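Local coordinates for CELL WALL surface anchor family protein (Streptococcus pneumoniae, PDB 2WW8) that serves as the pilus adhesin of the pneumococcus and probably recognises host cells through an integrin-like domain, at residues A[208-213]-A[591-596]. Residues are numbered along the deposited sequence; the frame is centred on the assembly and turned at random.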
ATOM      1  N   LEU A 208      -0.904   0.875  10.652  1.00 15.66           N
ATOM      2  CA  LEU A 208      -2.368   0.943  10.471  1.00 16.76           C
ATOM      3  C   LEU A 208      -2.622   2.248   9.741  1.00 17.08           C
ATOM      4  O   LEU A 208      -1.975   3.243  10.053  1.00 14.49           O
ATOM      5  CB  LEU A 208      -3.115   0.975  11.815  1.00 18.59           C
ATOM      6  CG  LEU A 208      -3.310  -0.356  12.547  1.00 19.30           C
ATOM      7  CD1 LEU A 208      -1.994  -0.897  13.107  1.00 15.52           C
ATOM      8  CD2 LEU A 208      -4.390  -0.187  13.637  1.00 17.74           C
ATOM      9  N   THR A 209      -3.526   2.206   8.757  1.00 16.51           N
ATOM     10  CA  THR A 209      -3.968   3.420   8.108  1.00 16.35           C
ATOM     11  C   THR A 209      -5.501   3.413   8.029  1.00 16.85           C
ATOM     12  O   THR A 209      -6.115   2.341   8.088  1.00 16.31           O
ATOM     13  CB  THR A 209      -3.386   3.623   6.701  1.00 15.70           C
ATOM     14  OG1 THR A 209      -4.034   2.769   5.747  1.00 17.71           O
ATOM     15  CG2 THR A 209      -1.871   3.436   6.636  1.00 12.91           C
ATOM     16  N   VAL A 210      -6.083   4.617   7.908  1.00 16.47           N
ATOM     17  CA  VAL A 210      -7.515   4.793   7.768  1.00 14.56           C
ATOM     18  C   VAL A 210      -7.670   5.988   6.828  1.00 15.92           C
ATOM     19  O   VAL A 210      -6.988   6.991   6.982  1.00 15.38           O
ATOM     20  CB  VAL A 210      -8.207   5.097   9.114  1.00 17.89           C
ATOM     21  CG1 VAL A 210      -9.689   5.360   8.851  1.00 17.62           C
ATOM     22  CG2 VAL A 210      -8.081   3.875  10.060  1.00 16.56           C
ATOM     23  N   SER A 211      -8.539   5.846   5.837  1.00 13.67           N
ATOM     24  CA  SER A 211      -8.851   6.949   4.936  0.50 14.42           C
ATOM     25  C   SER A 211     -10.361   7.046   4.870  1.00 14.44           C
ATOM     26  O   SER A 211     -11.078   6.021   4.969  1.00 14.18           O
ATOM     27  CB  SER A 211      -8.245   6.686   3.566  0.50 13.37           C
ATOM     28  OG  SER A 211      -9.110   5.839   2.849  0.50 13.56           O
ATOM     29  N   GLY A 212     -10.858   8.279   4.776  1.00 14.47           N
ATOM     30  CA  GLY A 212     -12.306   8.520   4.837  1.00 11.75           C
ATOM     31  C   GLY A 212     -12.975   8.718   3.479  1.00 12.49           C
ATOM     32  O   GLY A 212     -12.386   8.512   2.383  1.00 11.81           O
ATOM     33  N   LYS A 213     -14.222   9.157   3.562  1.00 12.75           N
ATOM     34  CA  LYS A 213     -15.024   9.408   2.380  1.00 11.72           C
ATOM     35  C   LYS A 213     -15.904  10.639   2.645  1.00 12.46           C
ATOM     36  O   LYS A 213     -16.497  10.785   3.720  1.00 11.91           O
ATOM     37  CB  LYS A 213     -15.896   8.182   2.058  1.00 12.14           C
ATOM     38  CG  LYS A 213     -16.753   8.342   0.787  1.00 15.52           C
ATOM     39  CD  LYS A 213     -17.485   7.060   0.394  1.00 18.58           C
ATOM     40  CE  LYS A 213     -16.536   5.866   0.128  1.00 22.02           C
ATOM     41  NZ  LYS A 213     -17.292   4.582  -0.171  1.00 20.40           N
ATOM     42  N   LYS A 591     -18.649  13.924   6.398  1.00 14.24           N
ATOM     43  CA  LYS A 591     -17.526  13.003   6.316  1.00 12.45           C
ATOM     44  C   LYS A 591     -17.954  11.669   6.924  1.00 12.82           C
ATOM     45  O   LYS A 591     -18.794  11.681   7.831  1.00 12.97           O
ATOM     46  CB  LYS A 591     -16.309  13.641   6.977  1.00 14.36           C
ATOM     47  CG  LYS A 591     -15.984  14.914   6.230  1.00 14.78           C
ATOM     48  CD  LYS A 591     -14.614  15.360   6.581  1.00 23.02           C
ATOM     49  CE  LYS A 591     -14.363  16.678   5.852  1.00 27.74           C
ATOM     50  NZ  LYS A 591     -12.954  17.030   6.148  1.00 26.22           N
ATOM     51  N   SER A 592     -17.440  10.559   6.395  1.00 11.30           N
ATOM     52  CA  SER A 592     -17.795   9.223   6.839  1.00 13.37           C
ATOM     53  C   SER A 592     -17.118   8.845   8.162  1.00 14.04           C
ATOM     54  O   SER A 592     -17.647   7.993   8.894  1.00 15.83           O
ATOM     55  CB  SER A 592     -17.350   8.212   5.801  1.00 12.73           C
ATOM     56  OG  SER A 592     -15.931   8.240   5.770  1.00 13.69           O
ATOM     57  N   ILE A 593     -15.960   9.437   8.452  1.00 12.63           N
ATOM     58  CA  ILE A 593     -15.254   9.182   9.718  1.00 14.73           C
ATOM     59  C   ILE A 593     -15.370  10.442  10.556  1.00 14.86           C
ATOM     60  O   ILE A 593     -14.866  11.507  10.200  1.00 14.47           O
ATOM     61  CB  ILE A 593     -13.843   8.673   9.510  1.00 15.12           C
ATOM     62  CG1 ILE A 593     -13.944   7.336   8.765  1.00 14.81           C
ATOM     63  CG2 ILE A 593     -13.058   8.538  10.891  1.00 13.36           C
ATOM     64  CD1 ILE A 593     -12.626   6.977   8.143  1.00 17.41           C
ATOM     65  N   GLU A 594     -16.144  10.333  11.622  1.00 13.80           N
ATOM     66  CA  GLU A 594     -16.405  11.510  12.407  1.00 14.43           C
ATOM     67  C   GLU A 594     -16.269  11.210  13.921  1.00 12.17           C
ATOM     68  O   GLU A 594     -17.143  10.574  14.479  1.00 11.87           O
ATOM     69  CB  GLU A 594     -17.797  12.014  12.031  1.00 17.01           C
ATOM     70  CG  GLU A 594     -18.158  13.019  13.076  1.00 20.87           C
ATOM     71  CD  GLU A 594     -18.909  14.185  12.572  1.00 32.76           C
ATOM     72  OE1 GLU A 594     -20.016  13.991  11.981  1.00 34.84           O
ATOM     73  OE2 GLU A 594     -18.369  15.286  12.853  1.00 36.84           O
ATOM     74  N   ASN A 595     -15.165  11.644  14.535  1.00 12.24           N
ATOM     75  CA  ASN A 595     -14.687  11.287  15.881  1.00 12.41           C
ATOM     76  C   ASN A 595     -14.659   9.757  15.887  1.00 14.84           C
ATOM     77  O   ASN A 595     -15.269   9.127  16.757  1.00 13.87           O
ATOM     78  CB  ASN A 595     -15.666  11.792  16.961  1.00 11.36           C
ATOM     79  CG  ASN A 595     -15.078  11.692  18.348  1.00 15.31           C
ATOM     80  OD1 ASN A 595     -13.875  11.608  18.518  1.00 16.96           O
ATOM     81  ND2 ASN A 595     -15.936  11.661  19.357  1.00 18.23           N
ATOM     82  N   GLY A 596     -14.028   9.195  14.855  1.00 12.38           N
ATOM     83  CA  GLY A 596     -13.744   7.768  14.798  1.00 15.54           C
ATOM     84  C   GLY A 596     -12.645   7.318  15.752  1.00 15.79           C
ATOM     85  O   GLY A 596     -11.789   8.140  16.147  1.00 17.21           O
TER
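Ile593 and Val210 meet methyl to methyl, their side chains crossing obliquely, and illustrate one of the contacts packed between two layers of a beta sandwich. Ile593 sets CG1 anti to its carbonyl carbon (chi1 -62°), and the extended chi2 of 162° carries CD1 out to Val210 CG1, which lies anti to its own backbone N. The two carbons are 3.4 Å apart, tighter than ordinary van der Waals contact. Ile593 CD1 also packs 3.7 Å from Gly212 CA. Here, in a region assigned to the tip pilin Ig-like family, the chain leaves strand 587-591, which lies beside 203-218, and turns at Glu594 and Asn595 into the other layer, where 593-601 pairs with 660-668. Leu668 and Ile598 add to the packing around Val210, and Leu666 touches Ile593. At the departure Ser592 sits against Lys213. Its backbone N donates to Lys213 O at 2.8 Å, nearly along the C=O axis but with a bent N-H (146°). The Ser592 hydroxyl, in the crowded position between the residue's own backbone N and carbonyl carbon, hydrogen-bonds to Glu186 O; OG lies 2.9 Å from Lys213 N. The Lys213 chain leads away from Ser592 and bends at chi3, NZ hydrogen-bonding Pro185 O.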